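Local coordinates for acetylene hydratase Ahy (Pelobacter acetylenicus, PDB 2E7Z), which catalyses the non-redox hydration of acetylene to acetaldehyde, using a tungsten bis(molybdopterin guanine dinucleotide) cofactor and a [4Fe-4S] cluster, at residues T396-E401 with M431-V436; A416-A421 with L693-M698. One frame throughout, in Å; residues are numbered along the deposited sequence.

Contact 1: T396-E401 with M431-V436. With NA (sodium ion), chain B.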
loop_
_atom_site.group_PDB
_atom_site.type_symbol
_atom_site.label_atom_id
_atom_site.label_comp_id
_atom_site.label_asym_id
_atom_site.label_seq_id
_atom_site.Cartn_x
_atom_site.Cartn_y
_atom_site.Cartn_z
ATOM N N THR A 396 -0.902 -7.467 18.437
ATOM C CA THR A 396 -1.155 -8.456 19.486
ATOM C C THR A 396 -0.047 -8.467 20.531
ATOM O O THR A 396 -0.322 -8.567 21.721
ATOM C CB THR A 396 -1.372 -9.842 18.867
ATOM O OG1 THR A 396 -2.570 -9.788 18.089
ATOM C CG2 THR A 396 -1.525 -10.908 19.920
ATOM N N ALA A 397 1.200 -8.296 20.103
ATOM C CA ALA A 397 2.295 -8.258 21.080
ATOM C C ALA A 397 2.182 -6.991 21.905
ATOM O O ALA A 397 2.379 -6.997 23.112
ATOM C CB ALA A 397 3.635 -8.324 20.372
ATOM N N MET A 398 1.845 -5.898 21.233
ATOM C CA MET A 398 1.585 -4.638 21.947
ATOM C C MET A 398 0.500 -4.788 23.018
ATOM O O MET A 398 0.675 -4.351 24.167
ATOM C CB MET A 398 1.219 -3.525 20.967
ATOM C CG MET A 398 2.408 -3.117 20.108
ATOM S SD MET A 398 1.899 -2.168 18.645
ATOM C CE MET A 398 1.340 -0.617 19.427
ATOM N N ALA A 399 -0.589 -5.458 22.653
ATOM C CA ALA A 399 -1.766 -5.587 23.508
ATOM C C ALA A 399 -1.606 -6.621 24.621
ATOM O O ALA A 399 -2.050 -6.415 25.743
ATOM C CB ALA A 399 -2.994 -5.951 22.645
ATOM N N THR A 400 -0.996 -7.763 24.296
ATOM C CA THR A 400 -0.986 -8.920 25.216
ATOM C C THR A 400 0.376 -9.230 25.819
ATOM O O THR A 400 0.460 -10.042 26.730
ATOM C CB THR A 400 -1.460 -10.231 24.533
ATOM O OG1 THR A 400 -0.506 -10.616 23.537
ATOM C CG2 THR A 400 -2.867 -10.042 23.921
ATOM N N GLU A 401 1.428 -8.625 25.278
ATOM C CA GLU A 401 2.810 -8.902 25.673
ATOM C C GLU A 401 3.280 -10.286 25.202
ATOM O O GLU A 401 4.328 -10.773 25.643
ATOM C CB GLU A 401 3.051 -8.714 27.193
ATOM C CG GLU A 401 2.505 -7.371 27.663
ATOM C CD GLU A 401 3.177 -6.814 28.905
ATOM O OE1 GLU A 401 4.251 -7.316 29.258
ATOM O OE2 GLU A 401 2.616 -5.858 29.483
ATOM N N MET A 431 -2.737 1.508 23.811
ATOM C CA MET A 431 -2.978 1.813 25.230
ATOM C C MET A 431 -2.036 1.040 26.172
ATOM O O MET A 431 -1.900 1.417 27.333
ATOM C CB MET A 431 -4.451 1.565 25.605
ATOM C CG MET A 431 -5.416 2.569 24.980
ATOM S SD MET A 431 -5.093 4.244 25.569
ATOM C CE MET A 431 -5.439 4.084 27.329
ATOM N N ASN A 432 -1.373 -0.004 25.684
ATOM C CA ASN A 432 -0.429 -0.755 26.525
ATOM C C ASN A 432 1.028 -0.338 26.314
ATOM O O ASN A 432 1.917 -0.954 26.874
ATOM C CB ASN A 432 -0.602 -2.254 26.265
ATOM C CG ASN A 432 -0.023 -3.120 27.365
ATOM O OD1 ASN A 432 0.529 -4.195 27.091
ATOM N ND2 ASN A 432 -0.175 -2.711 28.585
ATOM N N GLN A 433 1.250 0.720 25.536
ATOM C CA GLN A 433 2.603 1.236 25.278
ATOM C C GLN A 433 3.121 2.099 26.401
ATOM O O GLN A 433 2.352 2.779 27.061
ATOM C CB GLN A 433 2.648 2.029 23.957
ATOM C CG GLN A 433 2.296 1.212 22.718
ATOM C CD GLN A 433 3.158 -0.041 22.661
ATOM O OE1 GLN A 433 4.321 0.030 22.294
ATOM N NE2 GLN A 433 2.597 -1.186 23.055
ATOM N N ASP A 434 4.439 2.041 26.602
ATOM C CA ASP A 434 5.118 2.962 27.521
ATOM C C ASP A 434 5.569 4.238 26.797
ATOM O O ASP A 434 5.696 5.286 27.423
ATOM C CB ASP A 434 6.330 2.268 28.145
ATOM C CG ASP A 434 5.944 1.182 29.105
ATOM O OD1 ASP A 434 4.858 1.271 29.717
ATOM O OD2 ASP A 434 6.743 0.247 29.257
ATOM N N LEU A 435 5.753 4.173 25.478
ATOM C CA LEU A 435 6.157 5.329 24.677
ATOM C C LEU A 435 5.536 5.252 23.307
ATOM O O LEU A 435 5.719 4.254 22.619
ATOM C CB LEU A 435 7.683 5.389 24.522
ATOM C CG LEU A 435 8.256 6.479 23.604
ATOM C CD1 LEU A 435 7.987 7.887 24.146
ATOM C CD2 LEU A 435 9.748 6.311 23.449
ATOM N N VAL A 436 4.822 6.304 22.913
ATOM C CA VAL A 436 4.285 6.418 21.553
ATOM C C VAL A 436 4.706 7.760 20.996
ATOM O O VAL A 436 4.518 8.808 21.654
ATOM C CB VAL A 436 2.752 6.283 21.523
ATOM C CG1 VAL A 436 2.144 6.543 20.132
ATOM C CG2 VAL A 436 2.341 4.939 22.088
HETATM NA NA NA B . 1.492 -5.631 31.194
HETATM O O HOH W 1 1.135 -3.574 30.621
HETATM O O HOH W 2 -0.194 -6.248 30.154
HETATM O O HOH W 3 0.342 -5.326 32.939
#

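Contact 2: A416-A421 with L693-M698. With MGD (2-amino-5,6-dimercapto-7-methyl-3,7,8a,9-tetrahydro-8-oxa-1,3,9,10-tetraaza-anthracen-4-one guanosine dinucleotide), chain E.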
loop_
_atom_site.group_PDB
_atom_site.type_symbol
_atom_site.label_atom_id
_atom_site.label_comp_id
_atom_site.label_asym_id
_atom_site.label_seq_id
_atom_site.Cartn_x
_atom_site.Cartn_y
_atom_site.Cartn_z
ATOM N N ALA A 416 -1.823 4.815 12.155
ATOM C CA ALA A 416 -1.778 3.377 12.408
ATOM C C ALA A 416 -3.015 2.803 13.084
ATOM O O ALA A 416 -3.445 1.693 12.759
ATOM C CB ALA A 416 -0.498 3.003 13.203
ATOM N N LEU A 417 -3.627 3.554 14.001
ATOM C CA LEU A 417 -4.858 3.085 14.621
ATOM C C LEU A 417 -5.865 2.615 13.561
ATOM O O LEU A 417 -6.599 1.652 13.775
ATOM C CB LEU A 417 -5.468 4.200 15.494
ATOM C CG LEU A 417 -6.820 3.853 16.089
ATOM C CD1 LEU A 417 -6.730 2.730 17.117
ATOM C CD2 LEU A 417 -7.399 5.120 16.724
ATOM N N MET A 418 -5.925 3.350 12.450
ATOM C CA MET A 418 -6.969 3.167 11.446
ATOM C C MET A 418 -6.481 2.507 10.166
ATOM O O MET A 418 -7.260 2.398 9.204
ATOM C CB MET A 418 -7.589 4.545 11.095
ATOM C CG MET A 418 -8.498 5.133 12.196
ATOM S SD MET A 418 -9.017 6.851 11.917
ATOM C CE MET A 418 -9.584 6.872 10.199
ATOM N N GLY A 419 -5.212 2.074 10.154
ATOM C CA GLY A 419 -4.538 1.741 8.898
ATOM C C GLY A 419 -4.393 0.262 8.644
ATOM O O GLY A 419 -3.736 -0.144 7.670
ATOM N N TYR A 420 -4.990 -0.570 9.502
ATOM C CA TYR A 420 -4.870 -2.027 9.380
ATOM C C TYR A 420 -6.270 -2.641 9.518
ATOM O O TYR A 420 -7.216 -2.111 8.959
ATOM C CB TYR A 420 -3.828 -2.577 10.375
ATOM C CG TYR A 420 -2.453 -1.966 10.175
ATOM C CD1 TYR A 420 -2.094 -0.770 10.823
ATOM C CD2 TYR A 420 -1.519 -2.568 9.318
ATOM C CE1 TYR A 420 -0.838 -0.189 10.627
ATOM C CE2 TYR A 420 -0.241 -2.007 9.146
ATOM C CZ TYR A 420 0.082 -0.827 9.804
ATOM O OH TYR A 420 1.318 -0.304 9.598
ATOM N N ALA A 421 -6.392 -3.786 10.178
ATOM C CA ALA A 421 -7.689 -4.343 10.524
ATOM C C ALA A 421 -7.883 -4.214 12.042
ATOM O O ALA A 421 -7.102 -3.537 12.723
ATOM C CB ALA A 421 -7.775 -5.789 10.068
ATOM N N LEU A 693 -15.940 5.282 15.408
ATOM C CA LEU A 693 -17.320 5.272 14.905
ATOM C C LEU A 693 -17.396 5.122 13.388
ATOM O O LEU A 693 -18.357 4.565 12.874
ATOM C CB LEU A 693 -18.047 6.560 15.323
ATOM C CG LEU A 693 -18.449 6.659 16.796
ATOM C CD1 LEU A 693 -19.057 8.035 17.062
ATOM C CD2 LEU A 693 -19.425 5.543 17.187
ATOM N N HIS A 694 -16.403 5.623 12.659
ATOM C CA HIS A 694 -16.556 5.731 11.203
ATOM C C HIS A 694 -15.492 5.042 10.345
ATOM O O HIS A 694 -15.624 5.112 9.115
ATOM C CB HIS A 694 -16.661 7.206 10.768
ATOM C CG HIS A 694 -17.670 7.981 11.535
ATOM N ND1 HIS A 694 -19.024 7.732 11.450
ATOM C CD2 HIS A 694 -17.526 9.019 12.391
ATOM C CE1 HIS A 694 -19.671 8.577 12.233
ATOM N NE2 HIS A 694 -18.790 9.378 12.807
ATOM N N ASN A 695 -14.481 4.391 10.949
ATOM C CA ASN A 695 -13.449 3.771 10.139
ATOM C C ASN A 695 -13.763 2.315 9.875
ATOM O O ASN A 695 -14.242 1.599 10.776
ATOM C CB ASN A 695 -12.076 3.856 10.819
ATOM C CG ASN A 695 -10.963 3.477 9.885
ATOM O OD1 ASN A 695 -10.104 2.606 10.194
ATOM N ND2 ASN A 695 -10.963 4.082 8.734
ATOM N N ASP A 696 -13.436 1.859 8.659
ATOM C CA ASP A 696 -13.678 0.467 8.271
ATOM C C ASP A 696 -12.979 -0.562 9.170
ATOM O O ASP A 696 -13.492 -1.658 9.371
ATOM C CB ASP A 696 -13.341 0.204 6.791
ATOM C CG ASP A 696 -11.881 0.444 6.444
ATOM O OD1 ASP A 696 -11.266 1.365 7.029
ATOM O OD2 ASP A 696 -11.351 -0.279 5.576
ATOM N N ALA A 697 -11.817 -0.214 9.716
ATOM C CA ALA A 697 -11.071 -1.206 10.508
ATOM C C ALA A 697 -11.822 -1.630 11.764
ATOM O O ALA A 697 -11.489 -2.654 12.374
ATOM C CB ALA A 697 -9.680 -0.700 10.823
ATOM N N MET A 698 -12.849 -0.853 12.153
ATOM C CA MET A 698 -13.715 -1.269 13.254
ATOM C C MET A 698 -14.443 -2.597 12.997
ATOM O O MET A 698 -14.889 -3.248 13.932
ATOM C CB MET A 698 -14.752 -0.183 13.589
ATOM C CG MET A 698 -14.188 1.088 14.263
ATOM S SD MET A 698 -13.345 0.712 15.818
ATOM C CE MET A 698 -14.723 0.070 16.779
HETATM P PB MGD E . -3.150 6.865 6.536
HETATM O O1B MGD E . -3.463 5.658 7.385
HETATM O O2B MGD E . -4.227 7.824 6.183
HETATM O O3B MGD E . -2.486 6.439 5.139
HETATM O O3A MGD E . -1.731 4.127 4.512
HETATM P PA MGD E . -1.155 5.607 4.795
HETATM O O1A MGD E . -0.617 6.246 3.550
HETATM O O2A MGD E . -0.281 5.468 6.004
HETATM O "O5'" MGD E . -1.974 7.650 7.311
HETATM C "C5'" MGD E . -1.179 8.580 6.596
HETATM C "C4'" MGD E . -0.775 9.647 7.595
HETATM O "O4'" MGD E . 0.268 10.424 6.987
HETATM C "C3'" MGD E . -1.873 10.667 7.881
HETATM O "O3'" MGD E . -2.108 10.711 9.298
HETATM C "C2'" MGD E . -1.364 12.021 7.340
HETATM O "O2'" MGD E . -1.738 13.192 8.093
HETATM C "C1'" MGD E . 0.124 11.805 7.391
HETATM N N9 MGD E . 0.929 12.555 6.415
HETATM C C8 MGD E . 0.627 12.819 5.119
HETATM N N7 MGD E . 1.648 13.439 4.507
HETATM C C5 MGD E . 2.654 13.509 5.406
HETATM C C6 MGD E . 4.011 14.025 5.435
HETATM O O6 MGD E . 4.526 14.555 4.428
HETATM N N1 MGD E . 4.685 13.862 6.587
HETATM C C2 MGD E . 4.178 13.363 7.709
HETATM N N2 MGD E . 4.979 13.259 8.809
HETATM N N3 MGD E . 2.941 12.879 7.757
HETATM C C4 MGD E . 2.176 12.930 6.648
HETATM C C10 MGD E . -2.202 3.837 3.195
HETATM C C11 MGD E . -2.330 2.332 3.101
HETATM O O11 MGD E . -3.390 1.980 3.988
HETATM C C12 MGD E . -2.651 1.925 1.684
HETATM S S12 MGD E . -1.631 2.484 0.431
HETATM C C13 MGD E . -3.674 1.096 1.419
HETATM S S13 MGD E . -4.144 0.716 -0.174
HETATM C C14 MGD E . -4.501 0.455 2.490
HETATM N N15 MGD E . -5.851 0.995 2.541
HETATM C C16 MGD E . -6.598 0.518 3.578
HETATM C C17 MGD E . -8.053 0.325 3.529
HETATM O O17 MGD E . -8.694 0.589 2.487
HETATM N N18 MGD E . -8.660 -0.152 4.634
HETATM C C19 MGD E . -7.995 -0.460 5.776
HETATM N N19 MGD E . -8.661 -0.928 6.853
HETATM N N20 MGD E . -6.672 -0.282 5.892
HETATM C C21 MGD E . -5.953 0.172 4.858
HETATM N N22 MGD E . -4.631 0.311 4.984
HETATM C C23 MGD E . -3.793 0.622 3.845
#

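Contact 1: T396-E401 with M431-V436
Carboxylate oxygen OE2 of Glu401, which lies 3.6 Å from OD1 of Asn432, is gripped twice. It binds the sodium ion at 2.1 Å. It also accepts a hydrogen bond from NZ of Lys407. The same lysine donates to the backbone oxygen of Asn432 as well, so one ammonium group serves both sides. Asn432 reaches the ion indirectly, through its other branch. Its ND2 donates at 2.6 Å to a water that is itself a sodium ligand, alongside two further waters. The glutamate and asparagine side chains cross at about a right angle, with their carboxylate and amide planes 38° apart. Not every close polar approach is a bond, as the Asn432 amide illustrates: its OD1 stands 2.9 Å from the backbone O of Met398, yet both are acceptors, and OD1 has its donor outside this pair of segments. Deeper in, Gln433 lies across Met398. Chi2 of -53° bends CD of Gln433 round, and the amide nitrogen NE2 comes to 3.4 Å from CB of Met398 while CE of Met398 touches Gln433 CD at 3.8 Å. That nitrogen is buried against hydrocarbon but donates to the backbone oxygens of Val406 and Gly429. At the helix terminus, OG1 and N of Thr400 reach O of Thr396 from opposite faces of its carbonyl plane, and Glu401 then leaves the helix with a positive phi of 71°. Met398 also rests on Leu430 and Phe409. The contact thus sets the C-terminal end of helix 391-400 against the turn that joins helix 423-431 to strand 435-440, the last link of a beta-alpha-beta crossover from the neighbouring parallel strand 408-412 in the alpha/beta fold of this molybdopterin oxidoreductase family.

Contact 2: A416-A421 with L693-M698
Met418 lies obliquely across the side chain of Asn695 at the seam between the molybdopterin oxidoreductase region and the dinucleotide-binding domain, which has a double-psi beta-barrel type of fold. The van der Waals contacts come first. Met418 CB lies 3.7 Å from CG of Asn695, and CE comes equally near because chi3 of 48° turns the terminal methyl back toward the amide. Trp676, Pro445 and Ala691 also touch this methionine, and all the residues meeting here are buried. Close to where the backbones run nearest, Ala421 beside Ala697, CB of Ala697 packs 3.4 Å from the backbone O of Tyr420.

Hydrogen bonding runs mainly through one of the cofactor's two molybdopterin guanine dinucleotides, whose pterin both segments hold. From the loop, Gly419 O accepts from N22 in a nearly straight bond of 169°, and Tyr420 O accepts from N19 at 2.8 Å. The Tyr420 hydroxyl is bonded to Ser106. From the other segment comes Asp696, whose OD1 is held by ND1 of His673, another cofactor-binding residue, consistent with fixing the carboxylate's rotation. Its OD2 takes a forked pair of more bent bonds, from pterin N18 at 2.9 Å and from N19 at 3.0 Å.

Followed from the N terminus, the chain passes the end of helix 391-400, runs through strand 408-412 to the cofactor-binding loop 416-421, and returns along helix 423-431 to the turn before strand 435-440. There contact 1 closes a loop of about 30 residues. Contact 2 starts inside that loop and closes only some 270 residues later, at 693-698, so the two cross rather than nest. The first is local to one alpha/beta unit; the second ties that unit to the dinucleotide-binding domain. Their centres lie about 17 Å apart, with nearest atoms about 7 Å apart and no direct touch.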